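Local coordinates for protein polyketide biosynthesis 3-hydroxy-3-methylglutaryl-ACP synthase PksG (PDB 4YXT) that catalyses the aldol condensation of acetyl-ACP with a beta-ketothioester polyketide intermediate during biosynthesis of the antibiotic bacillaene, at residues A65-E68 and A69-D72; G88-L91 and S92-I95; D30-R33 and F34-L38; V44-P47 and Y48-P51. The protein carries 1 engineered substitution. All blocks are in the same frame, centred on the assembly; numbering follows the deposited sequence.

All four contacts are local turns or helix starts in the N-terminal half of a thiolase-like chain. Contact 2 (88-95) is wholly buried and leans on the second subunit; contact 4 (44-51) is partly buried and leads into helix 51-64. Contact 1 (65-72) lies on the surface, and contact 3 (30-38), across the chain's centre from it, is exposed on one side but buries Phe34 and Leu37. Contacts 1, 2 and 3 each begin a helix with a side-chain cap, from Ser67, Ser90 and Asp30; contact 4 is a beta turn braced by Glu49, with Asp50 capping the helix that follows. Contacts 2 and 4 touch, Leu91 CD1 lying 3.7 Å from Pro51 CB.

Contact 1 of 4, residues A65-E68 and A69-D72; sequences ALSE and AEKD
Ser67 and Glu70 face each other in a capping box at the start of helix 68-72, the short helix that follows helix 51-64 after a brief loop. Each side chain takes the other residue's backbone N-H. Ser67 OG accepts from Glu70 N at 3.0 Å along a nearly straight path (N-H...O angle 166°), and OG can do this because it sits between its own backbone N and carbonyl carbon (chi1 75°), turned back over the first turn. In return Ser67 N donates to Glu70 OE1 at 2.8 Å, reaching that oxygen from above the carboxylate plane. This is the tight part: Glu70 CG comes within 3.3 Å of Ser67 OG, and the arm crosses Leu66 at a slant, Glu70 OE1 lying 3.5 Å from Leu66 CB. Leu66 CD1 also meets the backbone of Lys71. The helix itself carries on with Lys71 N bonded to Ser67 O and Asp72 N to Glu68 O.

Glu68 and Asp72 form the loose, solvent side. Glu68 bends at chi2 and its carboxylate stands near that of Asp72, Glu68 OE1 to Asp72 OD1 4.5 Å, a pair of like charges that would probably repel mildly. Lys71 is a separate, fastened chain: its CB packs against the turn, its end leaves it, and the ammonium group is taken up by the backbone oxygens of Leu99 and Gly100, which ties the little helix to the end of helix 91-99. At Ala69, the methyl carbon CB rests 3.8 Å from Ser67 OG.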
loop_
_atom_site.group_PDB
_atom_site.type_symbol
_atom_site.label_atom_id
_atom_site.label_comp_id
_atom_site.label_asym_id
_atom_site.label_seq_id
_atom_site.Cartn_x
_atom_site.Cartn_y
_atom_site.Cartn_z
ATOM N N ALA A 65 -6.417 -6.400 -25.184
ATOM C CA ALA A 65 -6.966 -7.705 -25.601
ATOM C C ALA A 65 -8.368 -7.977 -25.010
ATOM O O ALA A 65 -8.988 -8.971 -25.368
ATOM C CB ALA A 65 -5.998 -8.843 -25.278
ATOM N N LEU A 66 -8.886 -7.111 -24.138
ATOM C CA LEU A 66 -10.171 -7.402 -23.491
ATOM C C LEU A 66 -11.320 -6.690 -24.190
ATOM O O LEU A 66 -11.171 -5.590 -24.728
ATOM C CB LEU A 66 -10.196 -6.963 -22.006
ATOM C CG LEU A 66 -9.080 -7.324 -21.020
ATOM C CD1 LEU A 66 -9.178 -6.464 -19.755
ATOM C CD2 LEU A 66 -9.172 -8.788 -20.683
ATOM N N SER A 67 -12.490 -7.304 -24.135
ATOM C CA SER A 67 -13.709 -6.640 -24.562
ATOM C C SER A 67 -13.982 -5.432 -23.682
ATOM O O SER A 67 -13.404 -5.304 -22.574
ATOM C CB SER A 67 -14.902 -7.597 -24.459
ATOM O OG SER A 67 -15.314 -7.786 -23.133
ATOM N N GLU A 68 -14.848 -4.558 -24.170
ATOM C CA GLU A 68 -15.390 -3.492 -23.336
ATOM C C GLU A 68 -15.999 -3.983 -22.040
ATOM O O GLU A 68 -15.646 -3.483 -20.977
ATOM C CB GLU A 68 -16.413 -2.642 -24.091
ATOM C CG GLU A 68 -15.772 -1.532 -24.915
ATOM C CD GLU A 68 -14.802 -0.714 -24.110
ATOM O OE1 GLU A 68 -15.142 -0.375 -22.954
ATOM O OE2 GLU A 68 -13.699 -0.436 -24.628
ATOM N N ALA A 69 -16.884 -4.970 -22.122
ATOM C CA ALA A 69 -17.513 -5.521 -20.934
ATOM C C ALA A 69 -16.454 -5.953 -19.918
ATOM O O ALA A 69 -16.525 -5.592 -18.743
ATOM C CB ALA A 69 -18.410 -6.698 -21.275
ATOM N N GLU A 70 -15.467 -6.705 -20.390
ATOM C CA GLU A 70 -14.413 -7.223 -19.530
ATOM C C GLU A 70 -13.640 -6.053 -18.879
ATOM O O GLU A 70 -13.382 -6.087 -17.688
ATOM C CB GLU A 70 -13.444 -8.119 -20.322
ATOM C CG GLU A 70 -13.972 -9.520 -20.622
ATOM C CD GLU A 70 -13.292 -10.208 -21.813
ATOM O OE1 GLU A 70 -12.459 -9.611 -22.528
ATOM O OE2 GLU A 70 -13.617 -11.370 -22.065
ATOM N N LYS A 71 -13.315 -5.030 -19.658
ATOM C CA LYS A 71 -12.511 -3.907 -19.176
ATOM C C LYS A 71 -13.271 -3.175 -18.069
ATOM O O LYS A 71 -12.707 -2.900 -17.025
ATOM C CB LYS A 71 -12.172 -2.981 -20.309
ATOM C CG LYS A 71 -11.243 -1.830 -19.986
ATOM C CD LYS A 71 -11.102 -0.964 -21.234
ATOM C CE LYS A 71 -9.888 -0.042 -21.202
ATOM N NZ LYS A 71 -10.167 1.324 -21.733
ATOM N N ASP A 72 -14.560 -2.931 -18.268
ATOM C CA ASP A 72 -15.340 -2.314 -17.214
ATOM C C ASP A 72 -15.537 -3.152 -15.962
ATOM O O ASP A 72 -15.910 -2.626 -14.961
ATOM C CB ASP A 72 -16.658 -1.819 -17.744
ATOM C CG ASP A 72 -16.516 -0.507 -18.485
ATOM O OD1 ASP A 72 -15.414 0.122 -18.495
ATOM O OD2 ASP A 72 -17.535 -0.077 -19.051
#

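Contact 2 of 4, residues G88-L91 and S92-I95; sequences GKSL and STYI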
loop_
_atom_site.group_PDB
_atom_site.type_symbol
_atom_site.label_atom_id
_atom_site.label_comp_id
_atom_site.label_asym_id
_atom_site.label_seq_id
_atom_site.Cartn_x
_atom_site.Cartn_y
_atom_site.Cartn_z
ATOM N N GLY A 88 1.510 10.812 -0.868
ATOM C CA GLY A 88 0.085 10.515 -0.733
ATOM C C GLY A 88 -0.590 10.045 -2.011
ATOM O O GLY A 88 -1.244 9.013 -2.045
ATOM N N LYS A 89 -0.420 10.806 -3.078
ATOM C CA LYS A 89 -0.984 10.460 -4.374
ATOM C C LYS A 89 -0.324 9.205 -4.977
ATOM O O LYS A 89 0.868 9.179 -5.297
ATOM C CB LYS A 89 -0.846 11.639 -5.320
ATOM C CG LYS A 89 -1.701 11.566 -6.570
ATOM C CD LYS A 89 -1.360 12.774 -7.436
ATOM C CE LYS A 89 -2.019 12.743 -8.804
ATOM N NZ LYS A 89 -3.492 12.860 -8.700
ATOM N N SER A 90 -1.110 8.151 -5.138
ATOM C CA SER A 90 -0.564 6.949 -5.687
ATOM C C SER A 90 -0.423 6.910 -7.218
ATOM O O SER A 90 -1.146 7.549 -7.982
ATOM C CB SER A 90 -1.401 5.715 -5.262
ATOM O OG SER A 90 -2.567 5.668 -5.997
ATOM N N LEU A 91 0.513 6.094 -7.646
ATOM C CA LEU A 91 0.691 5.831 -9.049
ATOM C C LEU A 91 -0.602 5.393 -9.704
ATOM O O LEU A 91 -0.774 5.601 -10.935
ATOM C CB LEU A 91 1.756 4.747 -9.228
ATOM C CG LEU A 91 3.145 5.130 -8.801
ATOM C CD1 LEU A 91 4.118 3.936 -8.739
ATOM C CD2 LEU A 91 3.631 6.195 -9.803
ATOM N N SER A 92 -1.453 4.689 -8.940
ATOM C CA SER A 92 -2.673 4.120 -9.496
ATOM C C SER A 92 -3.678 5.152 -10.065
ATOM O O SER A 92 -4.529 4.801 -10.893
ATOM C CB SER A 92 -3.406 3.241 -8.467
ATOM O OG SER A 92 -2.629 2.093 -8.126
ATOM N N THR A 93 -3.609 6.399 -9.603
ATOM C CA THR A 93 -4.443 7.464 -10.133
ATOM C C THR A 93 -4.140 7.755 -11.642
ATOM O O THR A 93 -5.042 7.750 -12.504
ATOM C CB THR A 93 -4.309 8.729 -9.275
ATOM O OG1 THR A 93 -2.970 9.246 -9.344
ATOM C CG2 THR A 93 -4.699 8.473 -7.771
ATOM N N TYR A 94 -2.866 7.975 -11.955
ATOM C CA TYR A 94 -2.399 8.154 -13.334
ATOM C C TYR A 94 -2.578 6.905 -14.195
ATOM O O TYR A 94 -3.022 7.008 -15.334
ATOM C CB TYR A 94 -0.913 8.518 -13.326
ATOM C CG TYR A 94 -0.623 9.922 -12.830
ATOM C CD1 TYR A 94 -1.150 11.016 -13.503
ATOM C CD2 TYR A 94 0.133 10.153 -11.699
ATOM C CE1 TYR A 94 -0.904 12.285 -13.095
ATOM C CE2 TYR A 94 0.400 11.437 -11.275
ATOM C CZ TYR A 94 -0.117 12.506 -11.991
ATOM O OH TYR A 94 0.122 13.829 -11.635
ATOM N N ILE A 95 -2.235 5.720 -13.664
ATOM C CA ILE A 95 -2.399 4.492 -14.426
ATOM C C ILE A 95 -3.860 4.312 -14.830
ATOM O O ILE A 95 -4.159 3.993 -15.950
ATOM C CB ILE A 95 -2.011 3.222 -13.665
ATOM C CG1 ILE A 95 -0.575 3.239 -13.166
ATOM C CG2 ILE A 95 -2.219 2.010 -14.518
ATOM C CD1 ILE A 95 0.352 3.809 -14.143
#
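Lys89 passes Thr93 and Tyr94 on its way from the loop to the subunit interface. From CB the chain runs out with CG anti to the backbone N (chi1 -165°) and stays extended as far as CE. Lys89 CG lies 3.8 Å from Thr93 OG1, and CE touches two neighbours, 3.7 Å from both Thr93 OG1 and Tyr94 CE2. The lysine chain crosses the tyrosine at about a right angle, with CE oblique to the ring. A bend at chi4 leaves Lys89 NZ 3.7 Å from Thr93 OG1; the distance from NZ to the centre of the Tyr94 ring, 5.1 Å, allows at most a weak cation-pi attraction. The charge is met chiefly by Glu197 of the second subunit in a salt bridge.

Ser90 is the N-cap of the helix. Its carbonyl oxygen is gripped twice by Thr93: OG1 donates at 2.8 Å, almost in line with the C=O bond, while Thr93 N approaches from well above the carbonyl plane at 3.2 Å. Ser90 OG takes a weak capping bond from Ser92 N, but its stronger partner is Gln112 of the second subunit. Farther on, Ile95 N bonds to Leu91 O, opening the regular helical pattern.

Tyr94 OH is held by Arg414 and His413, and Ser92 OG by Thr79 and Phe108. The arrangement is an N-capped start of helix 91-99, buried at the dimer interface of a thiolase-like fold, with the Leu91 side chain about 9 Å from that of Ala82, the changed residue at a proton donor/acceptor position inferred from relatives.

Contact 3 of 4, residues D30-R33 and F34-L38; sequences DTAR and FENLL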
loop_
_atom_site.group_PDB
_atom_site.type_symbol
_atom_site.label_atom_id
_atom_site.label_comp_id
_atom_site.label_asym_id
_atom_site.label_seq_id
_atom_site.Cartn_x
_atom_site.Cartn_y
_atom_site.Cartn_z
ATOM N N ASP A 30 35.958 -8.068 -11.090
ATOM C CA ASP A 30 36.564 -9.380 -11.005
ATOM C C ASP A 30 35.710 -10.285 -11.850
ATOM O O ASP A 30 34.514 -10.381 -11.632
ATOM C CB ASP A 30 36.569 -9.925 -9.564
ATOM C CG ASP A 30 37.028 -11.375 -9.497
ATOM O OD1 ASP A 30 36.278 -12.276 -9.040
ATOM O OD2 ASP A 30 38.161 -11.638 -9.936
ATOM N N THR A 31 36.334 -10.992 -12.774
ATOM C CA THR A 31 35.614 -11.801 -13.730
ATOM C C THR A 31 34.721 -12.813 -13.063
ATOM O O THR A 31 33.531 -12.891 -13.372
ATOM C CB THR A 31 36.606 -12.484 -14.674
ATOM O OG1 THR A 31 37.177 -11.478 -15.525
ATOM C CG2 THR A 31 35.933 -13.534 -15.513
ATOM N N ALA A 32 35.283 -13.577 -12.135
ATOM C CA ALA A 32 34.531 -14.628 -11.472
ATOM C C ALA A 32 33.330 -14.066 -10.691
ATOM O O ALA A 32 32.281 -14.688 -10.643
ATOM C CB ALA A 32 35.435 -15.429 -10.542
ATOM N N ARG A 33 33.492 -12.903 -10.068
ATOM C CA ARG A 33 32.399 -12.336 -9.302
ATOM C C ARG A 33 31.278 -11.934 -10.224
ATOM O O ARG A 33 30.138 -12.292 -9.978
ATOM C CB ARG A 33 32.815 -11.109 -8.526
ATOM C CG ARG A 33 31.681 -10.596 -7.674
ATOM C CD ARG A 33 31.924 -10.818 -6.206
ATOM N NE ARG A 33 32.764 -9.745 -5.693
ATOM C CZ ARG A 33 32.360 -8.720 -4.948
ATOM N NH1 ARG A 33 31.100 -8.582 -4.583
ATOM N NH2 ARG A 33 33.256 -7.819 -4.555
ATOM N N PHE A 34 31.608 -11.192 -11.273
ATOM C CA PHE A 34 30.603 -10.738 -12.195
ATOM C C PHE A 34 29.865 -11.914 -12.835
ATOM O O PHE A 34 28.661 -11.865 -12.974
ATOM C CB PHE A 34 31.194 -9.868 -13.292
ATOM C CG PHE A 34 30.219 -9.596 -14.413
ATOM C CD1 PHE A 34 29.236 -8.610 -14.270
ATOM C CD2 PHE A 34 30.260 -10.345 -15.590
ATOM C CE1 PHE A 34 28.337 -8.351 -15.292
ATOM C CE2 PHE A 34 29.360 -10.100 -16.609
ATOM C CZ PHE A 34 28.393 -9.099 -16.460
ATOM N N GLU A 35 30.601 -12.963 -13.212
ATOM C CA GLU A 35 30.029 -14.100 -13.944
ATOM C C GLU A 35 29.136 -14.915 -13.027
ATOM O O GLU A 35 28.196 -15.577 -13.466
ATOM C CB GLU A 35 31.136 -14.997 -14.544
ATOM C CG GLU A 35 31.922 -14.348 -15.677
ATOM C CD GLU A 35 32.890 -15.292 -16.411
ATOM O OE1 GLU A 35 33.668 -14.797 -17.251
ATOM O OE2 GLU A 35 32.882 -16.520 -16.198
ATOM N N ASN A 36 29.441 -14.877 -11.744
ATOM C CA ASN A 36 28.632 -15.573 -10.760
ATOM C C ASN A 36 27.275 -14.932 -10.508
ATOM O O ASN A 36 26.374 -15.611 -10.130
ATOM C CB ASN A 36 29.416 -15.735 -9.469
ATOM C CG ASN A 36 30.406 -16.887 -9.555
ATOM O OD1 ASN A 36 30.009 -18.042 -9.782
ATOM N ND2 ASN A 36 31.699 -16.586 -9.379
ATOM N N LEU A 37 27.128 -13.639 -10.730
ATOM C CA LEU A 37 25.788 -12.982 -10.769
ATOM C C LEU A 37 24.773 -13.666 -11.723
ATOM O O LEU A 37 23.588 -13.863 -11.381
ATOM C CB LEU A 37 25.946 -11.560 -11.237
ATOM C CG LEU A 37 26.976 -10.732 -10.479
ATOM C CD1 LEU A 37 27.020 -9.341 -11.082
ATOM C CD2 LEU A 37 26.652 -10.697 -8.982
ATOM N N LEU A 38 25.259 -14.024 -12.915
ATOM C CA LEU A 38 24.477 -14.676 -13.966
ATOM C C LEU A 38 23.514 -13.697 -14.613
ATOM O O LEU A 38 22.337 -13.989 -14.759
ATOM C CB LEU A 38 23.708 -15.900 -13.438
ATOM C CG LEU A 38 24.435 -17.077 -12.786
ATOM C CD1 LEU A 38 23.450 -18.199 -12.440
ATOM C CD2 LEU A 38 25.571 -17.676 -13.593
#
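Phe34 N points almost straight at Asp30 O (3.0 Å, N-H...O angle 177°), and Glu35 N likewise bonds to Thr31 O at 2.9 Å, so the backbone enters a regular alpha-helical turn. Across that turn Thr31 and Glu35 lie side by side and point the same way, one helical turn apart. Thr31 turns its methyl, CG2, toward the glutamate, and Glu35 OE1 comes to 3.1 Å from it. The glutamate CG stays against the backbone, 3.2 Å from Thr31 O, before the extended chain carries the carboxylate outward on the exposed side.

The start of helix 31-37 is closed by an N-cap. Asp30 bends its carboxylate back over the first turn, where OD1 accepts from Arg33 N at 3.0 Å, the N-H arriving from above the carboxylate plane. Arg33 leaves the backbone with CG anti to N (chi1 -176°), folds at chi2 and chi3, and takes its guanidinium group to the ring of Tyr163 in a cation-pi contact; Tyr163 OH also receives Asp30 N.

On the inner face the Phe34 ring packs on helix 20-27, against Val20, Met21 and Ala24. Leu37 CG lies 3.6 Å from Arg33 O, with a weak bond from Leu37 N to the same oxygen, and its side chain packs on Phe253. Leu38 follows with positive phi (73°), where the chain leaves the helix.

Contact 4 of 4, residues V44-P47 and Y48-P51; sequences VALP and YEDP
Leu46 lays its CB over one face of the Tyr48 ring, a CH-pi contact with CB 4.3 Å from the ring centroid and displaced toward the rim. The two side chains run side by side in the same direction, and CD1 continues along the ring to lie 4.1 Å from Tyr48 CE2. Tyr48 reaches this position with CG between its backbone N and carbonyl carbon (chi1 41°), which folds the ring back across the turn. Phe388 meets the same ring edge-to-face, and Ile394 and Met395 of helix 392-397 pack beside it.

The backbone makes a type I beta turn from Leu46 to Glu49, with Pro47 and Tyr48 at its corners. Glu49 N closes it on Leu46 O at 2.8 Å, coming from above the carbonyl plane. Glu49 then sends its extended side chain back across Leu46: OE1 takes Leu46 N on its anti lone pair at 2.8 Å, in a nearly straight bond (174°), and also touches Leu46 CD1 at 3.4 Å. Leu46 and Glu49 are therefore joined twice, once through the backbone and once through the carboxylate. Beyond the turn, Asp50 N-caps helix 51-64 through Thr53 N and forms a salt bridge to Arg414.

Tyr48 OH is buried with no polar partner in the model, so the ring is held here by apolar and aromatic packing. Glu49 OE1 is used by Leu46 N and OE2 by a weak hydrogen bond with Thr15, which probably helps the buried carboxylate tolerate its charge.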
loop_
_atom_site.group_PDB
_atom_site.type_symbol
_atom_site.label_atom_id
_atom_site.label_comp_id
_atom_site.label_asym_id
_atom_site.label_seq_id
_atom_site.Cartn_x
_atom_site.Cartn_y
_atom_site.Cartn_z
ATOM N N VAL A 44 17.215 0.066 -18.682
ATOM C CA VAL A 44 17.577 1.374 -18.108
ATOM C C VAL A 44 16.448 2.388 -18.414
ATOM O O VAL A 44 16.162 2.709 -19.584
ATOM C CB VAL A 44 18.943 1.880 -18.621
ATOM C CG1 VAL A 44 19.371 3.170 -17.901
ATOM C CG2 VAL A 44 20.023 0.810 -18.480
ATOM N N ALA A 45 15.752 2.831 -17.362
ATOM C CA ALA A 45 14.719 3.846 -17.499
ATOM C C ALA A 45 15.335 5.175 -17.988
ATOM O O ALA A 45 16.345 5.647 -17.454
ATOM C CB ALA A 45 14.003 4.076 -16.172
ATOM N N LEU A 46 14.688 5.769 -18.986
ATOM C CA LEU A 46 15.066 7.062 -19.513
ATOM C C LEU A 46 14.319 8.195 -18.796
ATOM O O LEU A 46 13.275 7.968 -18.150
ATOM C CB LEU A 46 14.751 7.098 -20.999
ATOM C CG LEU A 46 15.380 5.938 -21.774
ATOM C CD1 LEU A 46 14.493 5.387 -22.892
ATOM C CD2 LEU A 46 16.700 6.422 -22.310
ATOM N N PRO A 47 14.844 9.426 -18.915
ATOM C CA PRO A 47 14.273 10.602 -18.274
ATOM C C PRO A 47 12.782 10.808 -18.525
ATOM O O PRO A 47 12.095 11.402 -17.689
ATOM C CB PRO A 47 15.080 11.741 -18.912
ATOM C CG PRO A 47 16.424 11.138 -19.078
ATOM C CD PRO A 47 16.143 9.744 -19.540
ATOM N N TYR A 48 12.275 10.338 -19.659
ATOM C CA TYR A 48 10.868 10.511 -19.966
ATOM C C TYR A 48 10.074 9.218 -19.704
ATOM O O TYR A 48 9.029 8.983 -20.280
ATOM C CB TYR A 48 10.677 11.028 -21.397
ATOM C CG TYR A 48 11.567 10.398 -22.409
ATOM C CD1 TYR A 48 12.724 11.043 -22.872
ATOM C CD2 TYR A 48 11.282 9.132 -22.897
ATOM C CE1 TYR A 48 13.539 10.430 -23.822
ATOM C CE2 TYR A 48 12.081 8.524 -23.829
ATOM C CZ TYR A 48 13.198 9.167 -24.293
ATOM O OH TYR A 48 13.949 8.503 -25.231
ATOM N N GLU A 49 10.615 8.355 -18.862
ATOM C CA GLU A 49 9.852 7.230 -18.374
ATOM C C GLU A 49 9.800 7.430 -16.886
ATOM O O GLU A 49 10.640 8.129 -16.311
ATOM C CB GLU A 49 10.511 5.947 -18.727
ATOM C CG GLU A 49 10.598 5.714 -20.215
ATOM C CD GLU A 49 11.382 4.476 -20.502
ATOM O OE1 GLU A 49 12.614 4.468 -20.251
ATOM O OE2 GLU A 49 10.739 3.499 -20.911
ATOM N N ASP A 50 8.761 6.868 -16.298
ATOM C CA ASP A 50 8.599 6.846 -14.873
ATOM C C ASP A 50 7.812 5.584 -14.525
ATOM O O ASP A 50 7.545 4.774 -15.390
ATOM C CB ASP A 50 7.962 8.145 -14.397
ATOM C CG ASP A 50 6.496 8.229 -14.676
ATOM O OD1 ASP A 50 5.899 7.277 -15.220
ATOM O OD2 ASP A 50 5.941 9.255 -14.254
ATOM N N PRO A 51 7.509 5.368 -13.245
ATOM C CA PRO A 51 6.687 4.152 -12.975
ATOM C C PRO A 51 5.290 4.087 -13.560
ATOM O O PRO A 51 4.719 2.985 -13.660
ATOM C CB PRO A 51 6.610 4.134 -11.458
ATOM C CG PRO A 51 7.862 4.850 -11.045
ATOM C CD PRO A 51 8.090 5.936 -12.026
#